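Local structure of sensor histidine kinase PdtaS (Mycobacterium tuberculosis, 2YKF) at residues 46-49 and 50-54; 117-121 and 122-126; 234-237 and 238-242; 279-283 and 284-288. The protein probably autophosphorylates on a histidine when cyclic di-GMP binds its sensor region, starting a two-component signal that adapts mycobacteria to nutrient shortage. All coordinates share one frame; numbering follows the deposited sequence. Where two conformers were deposited one is given.

Interaction 1 (46-49 and 50-54); sequences VRRD and DGVLV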
loop_
_atom_site.group_PDB
_atom_site.type_symbol
_atom_site.label_atom_id
_atom_site.label_comp_id
_atom_site.label_asym_id
_atom_site.label_seq_id
_atom_site.Cartn_x
_atom_site.Cartn_y
_atom_site.Cartn_z
ATOM N N VAL A 46 12.312 2.677 23.263
ATOM C CA VAL A 46 12.308 3.684 24.339
ATOM C C VAL A 46 13.228 3.197 25.505
ATOM O O VAL A 46 13.634 2.014 25.511
ATOM C CB VAL A 46 10.896 4.075 24.855
ATOM C CG1 VAL A 46 10.037 4.775 23.690
ATOM C CG2 VAL A 46 10.111 2.862 25.483
ATOM N N ARG A 47 13.561 4.120 26.422
ATOM C CA ARG A 47 14.539 3.870 27.511
ATOM C C ARG A 47 13.834 4.196 28.786
ATOM O O ARG A 47 13.326 5.302 28.974
ATOM C CB ARG A 47 15.754 4.787 27.352
ATOM C CG ARG A 47 16.801 4.634 28.456
ATOM C CD ARG A 47 18.021 5.487 28.184
ATOM N NE ARG A 47 17.787 6.904 28.506
ATOM C CZ ARG A 47 18.744 7.852 28.470
ATOM N NH1 ARG A 47 19.992 7.534 28.120
ATOM N NH2 ARG A 47 18.460 9.120 28.788
ATOM N N ARG A 48 13.722 3.216 29.668
ATOM C CA ARG A 48 13.008 3.474 30.909
ATOM C C ARG A 48 13.931 4.225 31.867
ATOM O O ARG A 48 15.099 4.451 31.548
ATOM C CB ARG A 48 12.619 2.165 31.582
ATOM C CG ARG A 48 12.483 0.972 30.709
ATOM C CD ARG A 48 12.796 -0.273 31.561
ATOM N NE ARG A 48 11.594 -1.037 31.823
ATOM C CZ ARG A 48 11.505 -2.059 32.667
ATOM N NH1 ARG A 48 12.545 -2.436 33.397
ATOM N NH2 ARG A 48 10.342 -2.690 32.785
ATOM N N ASP A 49 13.387 4.583 33.044
ATOM C CA ASP A 49 14.191 4.889 34.260
ATOM C C ASP A 49 15.476 4.047 34.352
ATOM O O ASP A 49 16.622 4.561 34.306
ATOM C CB ASP A 49 13.353 4.671 35.550
ATOM C CG ASP A 49 12.380 3.446 35.479
ATOM O OD1 ASP A 49 12.746 2.320 35.065
ATOM O OD2 ASP A 49 11.222 3.623 35.886
ATOM N N ASP A 50 15.240 2.737 34.499
ATOM C CA ASP A 50 16.300 1.715 34.623
ATOM C C ASP A 50 17.461 1.853 33.626
ATOM O O ASP A 50 18.519 1.215 33.820
ATOM C CB ASP A 50 15.695 0.298 34.458
ATOM C CG ASP A 50 14.637 -0.029 35.503
ATOM O OD1 ASP A 50 15.002 -0.196 36.690
ATOM O OD2 ASP A 50 13.442 -0.168 35.131
ATOM N N GLY A 51 17.292 2.665 32.576
ATOM C CA GLY A 51 18.235 2.658 31.444
ATOM C C GLY A 51 17.997 1.406 30.574
ATOM O O GLY A 51 18.695 1.180 29.571
ATOM N N VAL A 52 17.048 0.564 30.985
ATOM C CA VAL A 52 16.705 -0.640 30.224
ATOM C C VAL A 52 15.924 -0.199 28.920
ATOM O O VAL A 52 15.185 0.786 28.935
ATOM C CB VAL A 52 15.918 -1.673 31.126
ATOM C CG1 VAL A 52 15.119 -2.657 30.321
ATOM C CG2 VAL A 52 16.910 -2.460 32.133
ATOM N N LEU A 53 16.102 -0.939 27.832
ATOM C CA LEU A 53 15.476 -0.605 26.547
ATOM C C LEU A 53 14.269 -1.509 26.240
ATOM O O LEU A 53 14.349 -2.716 26.425
ATOM C CB LEU A 53 16.500 -0.714 25.425
ATOM C CG LEU A 53 17.803 0.021 25.642
ATOM C CD1 LEU A 53 18.664 -0.072 24.395
ATOM C CD2 LEU A 53 17.598 1.457 26.054
ATOM N N VAL A 54 13.202 -0.906 25.697
ATOM C CA VAL A 54 11.992 -1.598 25.332
ATOM C C VAL A 54 11.620 -1.264 23.885
ATOM O O VAL A 54 11.563 -0.060 23.491
ATOM C CB VAL A 54 10.849 -1.121 26.240
ATOM C CG1 VAL A 54 9.555 -1.892 25.966
ATOM C CG2 VAL A 54 11.281 -1.226 27.708
#
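Arg-48 reaches over the turn and meets three residues of 50-54. Its CD rests on CB of Val-52 at 3.4 Å, the two side chains lying side by side and pointing the same way, while CG touches CG2 of Val-54, those side chains crossing at about a right angle. A bend at chi3 (109°) then swings the guanidinium back to Asp-50, where, in the conformer given, NH1 lies 3.0 Å from OD2, a salt bridge that the disorder of Asp-50 leaves less certain. NH2 is used elsewhere, bonded to ND1 of His-13 in helix 6-13, tying the turn to that helix. On the face that carries Arg-47 and Leu-53, CB of Arg-47 lies against CD2 of Leu-53 (4.0 Å). The backbone sets all this up. Val-46 and Val-54 exchange two hydrogen bonds, N of Val-46 to O of Val-54 being 2.8 Å, and N of Arg-48 reaches O of Val-52 at 2.9 Å. Gly-51 rounds the bend with phi 75°. Beyond the turn Leu-53 pairs through its backbone with Val-77 and lies on Val-85. This is a beta hairpin joining strands 41-47 and 53-59 in the antiparallel sheet of the GAF domain.

Interaction 2 (117-121 and 122-126); sequences PVRFG and DQVVA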
loop_
_atom_site.group_PDB
_atom_site.type_symbol
_atom_site.label_atom_id
_atom_site.label_comp_id
_atom_site.label_asym_id
_atom_site.label_seq_id
_atom_site.Cartn_x
_atom_site.Cartn_y
_atom_site.Cartn_z
ATOM N N PRO A 117 17.830 8.856 15.988
ATOM C CA PRO A 117 16.982 9.338 17.029
ATOM C C PRO A 117 15.677 9.986 16.543
ATOM O O PRO A 117 15.605 10.534 15.448
ATOM C CB PRO A 117 17.834 10.448 17.645
ATOM C CG PRO A 117 18.542 11.009 16.425
ATOM C CD PRO A 117 18.930 9.803 15.673
ATOM N N VAL A 118 14.691 9.962 17.411
ATOM C CA VAL A 118 13.482 10.696 17.220
ATOM C C VAL A 118 13.520 11.756 18.317
ATOM O O VAL A 118 13.535 11.392 19.494
ATOM C CB VAL A 118 12.269 9.791 17.450
ATOM C CG1 VAL A 118 10.952 10.582 17.328
ATOM C CG2 VAL A 118 12.264 8.604 16.440
ATOM N N ARG A 119 13.550 13.035 17.930
ATOM C CA ARG A 119 13.514 14.165 18.894
ATOM C C ARG A 119 12.151 14.775 19.034
ATOM O O ARG A 119 11.319 14.815 18.031
ATOM C CB ARG A 119 14.497 15.255 18.524
ATOM C CG ARG A 119 15.772 15.101 19.260
ATOM C CD ARG A 119 16.819 16.239 19.003
ATOM N NE ARG A 119 18.151 15.695 19.344
ATOM C CZ ARG A 119 18.922 14.947 18.538
ATOM N NH1 ARG A 119 18.536 14.645 17.296
ATOM N NH2 ARG A 119 20.100 14.486 18.965
ATOM N N PHE A 120 11.874 15.177 20.282
ATOM C CA PHE A 120 10.742 15.978 20.611
ATOM C C PHE A 120 11.095 16.956 21.753
ATOM O O PHE A 120 11.634 16.565 22.798
ATOM C CB PHE A 120 9.570 15.125 21.066
ATOM C CG PHE A 120 8.358 15.938 21.409
ATOM C CD1 PHE A 120 7.524 16.421 20.390
ATOM C CD2 PHE A 120 8.103 16.313 22.719
ATOM C CE1 PHE A 120 6.407 17.207 20.700
ATOM C CE2 PHE A 120 6.990 17.106 23.032
ATOM C CZ PHE A 120 6.153 17.550 22.004
ATOM N N GLY A 121 10.706 18.207 21.581
ATOM C CA GLY A 121 11.287 19.276 22.376
ATOM C C GLY A 121 12.698 19.178 21.834
ATOM O O GLY A 121 12.890 19.023 20.590
ATOM N N ASP A 122 13.657 19.149 22.744
ATOM C CA ASP A 122 15.033 18.829 22.392
ATOM C C ASP A 122 15.578 17.576 23.076
ATOM O O ASP A 122 16.796 17.453 23.253
ATOM C CB ASP A 122 15.951 20.024 22.665
ATOM C CG ASP A 122 16.599 20.547 21.396
ATOM O OD1 ASP A 122 17.548 19.892 20.899
ATOM O OD2 ASP A 122 16.146 21.598 20.872
ATOM N N GLN A 123 14.691 16.669 23.496
ATOM C CA GLN A 123 15.169 15.400 24.003
ATOM C C GLN A 123 14.995 14.256 22.963
ATOM O O GLN A 123 14.076 14.276 22.133
ATOM C CB GLN A 123 14.644 15.079 25.440
ATOM C CG GLN A 123 13.131 15.000 25.641
ATOM C CD GLN A 123 12.674 14.034 26.795
ATOM O OE1 GLN A 123 13.485 13.268 27.369
ATOM N NE2 GLN A 123 11.354 14.053 27.099
ATOM N N VAL A 124 15.910 13.313 22.954
ATOM C CA VAL A 124 15.712 12.104 22.175
ATOM C C VAL A 124 14.708 11.319 22.989
ATOM O O VAL A 124 15.026 10.835 24.138
ATOM C CB VAL A 124 16.978 11.311 22.001
ATOM C CG1 VAL A 124 16.673 9.963 21.378
ATOM C CG2 VAL A 124 18.009 12.090 21.164
ATOM N N VAL A 125 13.485 11.206 22.453
ATOM C CA VAL A 125 12.420 10.439 23.135
ATOM C C VAL A 125 12.284 8.989 22.705
ATOM O O VAL A 125 11.634 8.177 23.412
ATOM C CB VAL A 125 11.056 11.159 23.104
ATOM C CG1 VAL A 125 11.154 12.502 23.794
ATOM C CG2 VAL A 125 10.562 11.361 21.606
ATOM N N ALA A 126 12.876 8.649 21.573
ATOM C CA ALA A 126 12.911 7.278 21.106
ATOM C C ALA A 126 14.027 7.156 20.138
ATOM O O ALA A 126 14.540 8.160 19.650
ATOM C CB ALA A 126 11.513 6.841 20.397
#
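Val-118 and Ala-126 face each other at the tightly packed end, with N of Val-118 bonded to O of Ala-126 at 2.9 Å. CB of Val-118 lies 4.2 Å from CB of Ala-126. Val-125 joins them: its N also bonds to Val-118, reaching O at 3.0 Å, less straight at 142°. With chi1 at -60°, its CG1 stands anti to the carbonyl carbon and CG2 falls between that carbon and the backbone N, where it packs on CB of Phe-120 at 3.9 Å. Helix 18-38 closes over this face, putting Ala-20 on Phe-120 and Val-125 and Leu-24 on Ala-126.

Two residues, Val-125 and Ala-126, thus stand opposite the single Val-118, which makes a classic beta bulge in the hairpin of strands 114-120 and 123-131, part of the GAF-domain sheet. The hairpin closes through a type II' turn from Phe-120 to Gln-123, with Gly-121 in the positive-phi position. Phe-120 and Gln-123 bond to each other in both directions, and N of Gln-123 comes to O of Phe-120 from well above the carbonyl plane.

The other face has Val-124 in its middle. One methyl, CG2, sits 3.7 Å above the Arg-119 guanidinium plane, offset toward the rim, and also touches CB of Pro-117 at 3.9 Å. Arg-119 runs extended from CG to NE and spends NH1 on O of Ala-160. Toward the turn the contact thins out: Asp-122 is solvent-exposed, and its OD1 stays 4.5 Å from NE of Arg-119, well out of the guanidinium plane, near enough for charge attraction but with no N-H aimed at it.

Interaction 3 (234-237 and 238-242); sequences VDEH and VQDLL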
loop_
_atom_site.group_PDB
_atom_site.type_symbol
_atom_site.label_atom_id
_atom_site.label_comp_id
_atom_site.label_asym_id
_atom_site.label_seq_id
_atom_site.Cartn_x
_atom_site.Cartn_y
_atom_site.Cartn_z
ATOM N N VAL A 234 -5.135 24.342 -4.831
ATOM C CA VAL A 234 -3.976 23.502 -4.986
ATOM C C VAL A 234 -2.739 24.344 -5.255
ATOM O O VAL A 234 -1.692 24.151 -4.632
ATOM C CB VAL A 234 -4.234 22.480 -6.093
ATOM C CG1 VAL A 234 -2.884 21.752 -6.498
ATOM C CG2 VAL A 234 -5.235 21.524 -5.541
ATOM N N ASP A 235 -2.862 25.252 -6.203
ATOM C CA ASP A 235 -1.856 26.272 -6.491
ATOM C C ASP A 235 -1.381 27.009 -5.200
ATOM O O ASP A 235 -0.158 26.981 -4.858
ATOM C CB ASP A 235 -2.427 27.270 -7.543
ATOM C CG ASP A 235 -1.379 28.332 -7.989
ATOM O OD1 ASP A 235 -0.331 28.472 -7.302
ATOM O OD2 ASP A 235 -1.586 28.979 -9.037
ATOM N N GLU A 236 -2.307 27.603 -4.453
ATOM C CA GLU A 236 -1.945 28.267 -3.174
ATOM C C GLU A 236 -1.294 27.335 -2.137
ATOM O O GLU A 236 -0.346 27.706 -1.453
ATOM C CB GLU A 236 -3.155 28.963 -2.529
ATOM C CG GLU A 236 -3.518 30.270 -3.295
ATOM C CD GLU A 236 -2.352 31.296 -3.320
ATOM O OE1 GLU A 236 -1.653 31.486 -2.264
ATOM O OE2 GLU A 236 -2.136 31.921 -4.400
ATOM N N HIS A 237 -1.844 26.146 -1.997
ATOM C CA HIS A 237 -1.264 25.161 -1.087
ATOM C C HIS A 237 0.177 24.907 -1.380
ATOM O O HIS A 237 1.018 25.031 -0.503
ATOM C CB HIS A 237 -1.998 23.833 -1.141
ATOM C CG HIS A 237 -1.329 22.783 -0.315
ATOM N ND1 HIS A 237 -1.154 22.907 1.056
ATOM C CD2 HIS A 237 -0.732 21.623 -0.677
ATOM C CE1 HIS A 237 -0.507 21.842 1.505
ATOM N NE2 HIS A 237 -0.233 21.052 0.472
ATOM N N VAL A 238 0.471 24.564 -2.605
ATOM C CA VAL A 238 1.831 24.224 -2.976
ATOM C C VAL A 238 2.789 25.426 -2.779
ATOM O O VAL A 238 3.888 25.262 -2.221
ATOM C CB VAL A 238 1.886 23.670 -4.406
ATOM C CG1 VAL A 238 3.307 23.541 -4.867
ATOM C CG2 VAL A 238 1.229 22.262 -4.452
ATOM N N GLN A 239 2.351 26.633 -3.169
ATOM C CA GLN A 239 3.125 27.848 -2.845
ATOM C C GLN A 239 3.414 27.994 -1.358
ATOM O O GLN A 239 4.528 28.278 -1.025
ATOM C CB GLN A 239 2.428 29.111 -3.332
ATOM C CG GLN A 239 2.242 29.153 -4.841
ATOM C CD GLN A 239 1.750 30.537 -5.263
ATOM O OE1 GLN A 239 2.242 31.538 -4.743
ATOM N NE2 GLN A 239 0.744 30.596 -6.163
ATOM N N ASP A 240 2.408 27.814 -0.496
ATOM C CA ASP A 240 2.575 27.860 0.964
ATOM C C ASP A 240 3.490 26.762 1.523
ATOM O O ASP A 240 4.232 26.959 2.517
ATOM C CB ASP A 240 1.215 27.723 1.676
ATOM C CG ASP A 240 0.329 28.969 1.511
ATOM O OD1 ASP A 240 0.845 30.000 1.017
ATOM O OD2 ASP A 240 -0.882 28.911 1.861
ATOM N N LEU A 241 3.367 25.576 0.940
ATOM C CA LEU A 241 4.155 24.427 1.347
ATOM C C LEU A 241 5.642 24.721 1.253
ATOM O O LEU A 241 6.414 24.531 2.229
ATOM C CB LEU A 241 3.808 23.256 0.397
ATOM C CG LEU A 241 4.313 21.842 0.642
ATOM C CD1 LEU A 241 3.703 21.362 1.904
ATOM C CD2 LEU A 241 3.874 20.974 -0.570
ATOM N N LEU A 242 6.028 25.182 0.076
ATOM C CA LEU A 242 7.398 25.481 -0.268
ATOM C C LEU A 242 7.968 26.681 0.524
ATOM O O LEU A 242 9.171 26.711 0.839
ATOM C CB LEU A 242 7.453 25.801 -1.748
ATOM C CG LEU A 242 7.134 24.588 -2.627
ATOM C CD1 LEU A 242 6.973 24.954 -4.093
ATOM C CD2 LEU A 242 8.166 23.461 -2.438
#
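His-237 and Val-238 adjoin in the middle of the contact, and Gln-239 follows them; these three have the most surface buried by it. His-237 carries its ring beside its own carbonyl carbon, CG anti to the backbone N (chi1 174°), which sends it along the helix toward Leu-241. There NE2 comes within 4.2 Å of CD1 of Leu-241, a glancing approach with the two side chains oblique. The ring is held by more than this packing, since NE2 is hydrogen-bonded to OG1 of Thr-264. One turn on, O of His-237 takes N of Leu-241 at 2.8 Å.

Val-238 tucks CG2 against O of Val-234, 3.5 Å off. The same carbonyl accepts N of Val-238, so this oxygen meets both the amide and the methyl of one residue.

Gln-239 reaches back along the outer side, its chain extended beyond CG, to give NE2 to OD1 of Asp-235. At 2.6 Å and 174° this bond is short and straight; the oxygen lies in the amide plane, yet the nitrogen meets it from above the carboxylate plane. The other oxygen, OD2, makes a salt bridge to Arg-222, so both carboxylate oxygens are engaged. Nearby, OE1 of Glu-236 and OD1 of Asp-240 stand 4.4 Å apart, probably a mild repulsion.

Within the PAS-like region, helix 228-243 has Val-234 and Val-238 against Ile-218 of helix 217-221, while Leu-241 packs on Thr-264 and Pro-266 of strand 258-269 and on Ala-276 of strand 272-282.

Interaction 4 (279-283 and 284-288); sequences LIRDV and TEVKR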
loop_
_atom_site.group_PDB
_atom_site.type_symbol
_atom_site.label_atom_id
_atom_site.label_comp_id
_atom_site.label_asym_id
_atom_site.label_seq_id
_atom_site.Cartn_x
_atom_site.Cartn_y
_atom_site.Cartn_z
ATOM N N LEU A 279 2.696 12.560 -2.642
ATOM C CA LEU A 279 2.223 11.195 -2.994
ATOM C C LEU A 279 0.898 11.333 -3.702
ATOM O O LEU A 279 0.105 12.220 -3.391
ATOM C CB LEU A 279 2.050 10.357 -1.750
ATOM C CG LEU A 279 3.223 10.469 -0.760
ATOM C CD1 LEU A 279 2.783 9.667 0.457
ATOM C CD2 LEU A 279 4.443 9.882 -1.375
ATOM N N ILE A 280 0.702 10.526 -4.726
ATOM C CA ILE A 280 -0.538 10.609 -5.515
ATOM C C ILE A 280 -1.098 9.237 -5.770
ATOM O O ILE A 280 -0.362 8.300 -5.973
ATOM C CB ILE A 280 -0.333 11.413 -6.825
ATOM C CG1 ILE A 280 -1.640 11.512 -7.651
ATOM C CG2 ILE A 280 0.793 10.850 -7.670
ATOM C CD1 ILE A 280 -1.433 12.394 -8.930
ATOM N N ARG A 281 -2.429 9.104 -5.692
ATOM C CA ARG A 281 -3.013 7.807 -5.988
ATOM C C ARG A 281 -4.183 8.066 -6.939
ATOM O O ARG A 281 -5.058 8.843 -6.600
ATOM C CB ARG A 281 -3.579 7.160 -4.727
ATOM C CG ARG A 281 -4.150 5.760 -5.078
ATOM C CD ARG A 281 -4.833 5.000 -3.924
ATOM N NE ARG A 281 -5.024 3.635 -4.445
ATOM C CZ ARG A 281 -5.850 2.703 -3.935
ATOM N NH1 ARG A 281 -6.537 2.943 -2.800
ATOM N NH2 ARG A 281 -5.898 1.487 -4.522
ATOM N N ASP A 282 -4.177 7.449 -8.110
ATOM C CA ASP A 282 -5.361 7.473 -8.994
ATOM C C ASP A 282 -6.510 6.684 -8.374
ATOM O O ASP A 282 -6.484 5.438 -8.232
ATOM C CB ASP A 282 -4.961 6.957 -10.378
ATOM C CG ASP A 282 -6.139 6.974 -11.376
ATOM O OD1 ASP A 282 -7.276 7.223 -10.923
ATOM O OD2 ASP A 282 -5.900 6.750 -12.597
ATOM N N VAL A 283 -7.532 7.375 -7.935
ATOM C CA VAL A 283 -8.650 6.653 -7.351
ATOM C C VAL A 283 -9.949 6.675 -8.240
ATOM O O VAL A 283 -11.046 6.579 -7.748
ATOM C CB VAL A 283 -8.952 7.144 -5.936
ATOM C CG1 VAL A 283 -7.747 6.873 -5.024
ATOM C CG2 VAL A 283 -9.293 8.629 -5.946
ATOM N N THR A 284 -9.777 6.913 -9.515
ATOM C CA THR A 284 -10.906 6.996 -10.446
ATOM C C THR A 284 -11.857 5.796 -10.319
ATOM O O THR A 284 -13.072 5.995 -10.187
ATOM C CB THR A 284 -10.377 7.093 -11.878
ATOM O OG1 THR A 284 -9.490 8.221 -11.960
ATOM C CG2 THR A 284 -11.540 7.305 -12.920
ATOM N N GLU A 285 -11.293 4.582 -10.318
ATOM C CA GLU A 285 -12.080 3.355 -10.273
ATOM C C GLU A 285 -12.236 2.863 -8.853
ATOM O O GLU A 285 -13.015 1.987 -8.607
ATOM C CB GLU A 285 -11.442 2.250 -11.124
ATOM C CG GLU A 285 -10.895 2.766 -12.505
ATOM C CD GLU A 285 -11.994 3.329 -13.379
ATOM O OE1 GLU A 285 -13.155 2.926 -13.142
ATOM O OE2 GLU A 285 -11.728 4.181 -14.248
ATOM N N VAL A 286 -11.444 3.386 -7.929
ATOM C CA VAL A 286 -11.522 2.947 -6.538
ATOM C C VAL A 286 -12.713 3.666 -5.891
ATOM O O VAL A 286 -13.537 3.046 -5.264
ATOM C CB VAL A 286 -10.180 3.178 -5.764
ATOM C CG1 VAL A 286 -10.321 2.707 -4.318
ATOM C CG2 VAL A 286 -9.013 2.450 -6.478
ATOM N N LYS A 287 -12.737 4.981 -6.036
ATOM C CA LYS A 287 -13.931 5.854 -5.915
ATOM C C LYS A 287 -15.252 5.181 -6.328
ATOM O O LYS A 287 -16.217 5.240 -5.576
ATOM C CB LYS A 287 -13.718 7.153 -6.733
ATOM C CG LYS A 287 -14.678 8.290 -6.412
ATOM C CD LYS A 287 -14.583 9.461 -7.399
ATOM C CE LYS A 287 -15.719 10.450 -7.132
ATOM N NZ LYS A 287 -15.493 11.756 -7.839
ATOM N N ARG A 288 -15.299 4.555 -7.518
ATOM C CA ARG A 288 -16.565 4.020 -8.012
ATOM C C ARG A 288 -16.783 2.541 -7.722
ATOM O O ARG A 288 -17.920 2.132 -7.488
ATOM C CB ARG A 288 -16.756 4.322 -9.505
ATOM C CG ARG A 288 -15.831 3.576 -10.448
ATOM C CD ARG A 288 -15.818 4.265 -11.815
ATOM N NE ARG A 288 -17.153 4.570 -12.346
ATOM C CZ ARG A 288 -18.094 3.660 -12.608
ATOM N NH1 ARG A 288 -17.885 2.372 -12.341
ATOM N NH2 ARG A 288 -19.270 4.045 -13.109
HETATM O O HOH W 1 -8.035 7.126 -14.162
HETATM O O HOH W 2 -8.565 3.952 -9.820
#
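Strand 279-282 runs out at Val-283 and the chain turns into a single loosely formed helical turn, roughly 284-287. The carbonyl of Val-283 serves it: O accepts N of Lys-287 at 2.9 Å, though bent to 138°, and more weakly N of Val-286. A water joins the strand end to the helix, donating to O of Asp-282 and accepting from N of Glu-285 at 2.8 Å. At the end of strand 272-282 in the PAS-like region, Asp-282, Val-283 and Thr-284 are consistent with the D-x-T motif that closes many PAS domains.

Asp-282 does most of the side-chain work. With CG anti to its backbone N (chi1 -179°), the carboxylate swings forward over the turn, and OD1 takes two bonds from Thr-284. The amide N arrives at 2.9 Å nearly head-on to the oxygen, and OG1 donates at 2.6 Å from the syn side. A second water bridges the pair, giving one proton to OD2 of Asp-282 and the other to OG1 of Thr-284, which also accepts from N of Thr-259 on strand 258-269. Val-286 and Val-283 pack CB to CB at 4.2 Å. CG2 of Val-286 sits 3.8 Å above one face of the Arg-281 guanidinium, offset toward its rim, the two side chains crossing at about a right angle.

OE1 of Glu-285 bonds to ND1 of His-25 of the second subunit, whose Arg-174 packs on Arg-281 and Lys-287. With OD1 fixed by two donors and OD2 by water, the Asp-282 carboxylate is probably held from turning, and these bonds would favour its charged form.

Overall arrangement
The four contacts come one after another along the chain, two in each sensor module. Interactions 1 and 2 are hairpins of the GAF-domain sheet, their centres 14 Å apart; strands 41-47 and 123-131 are neighbours in it, and CG1 of Val-46 packs on CB of Ala-126. Interactions 3 and 4 belong to the PAS-like region, centres 22 Å apart without touching: helix 228-243 lies against strands 258-269 and 272-282, and the latter strand leads into interaction 4. Between modules the centres are 29 to 43 Å apart. Interaction 4, at the C-terminal end of the modelled chain, also meets the second subunit, and in the full-length protein the kinase part follows it.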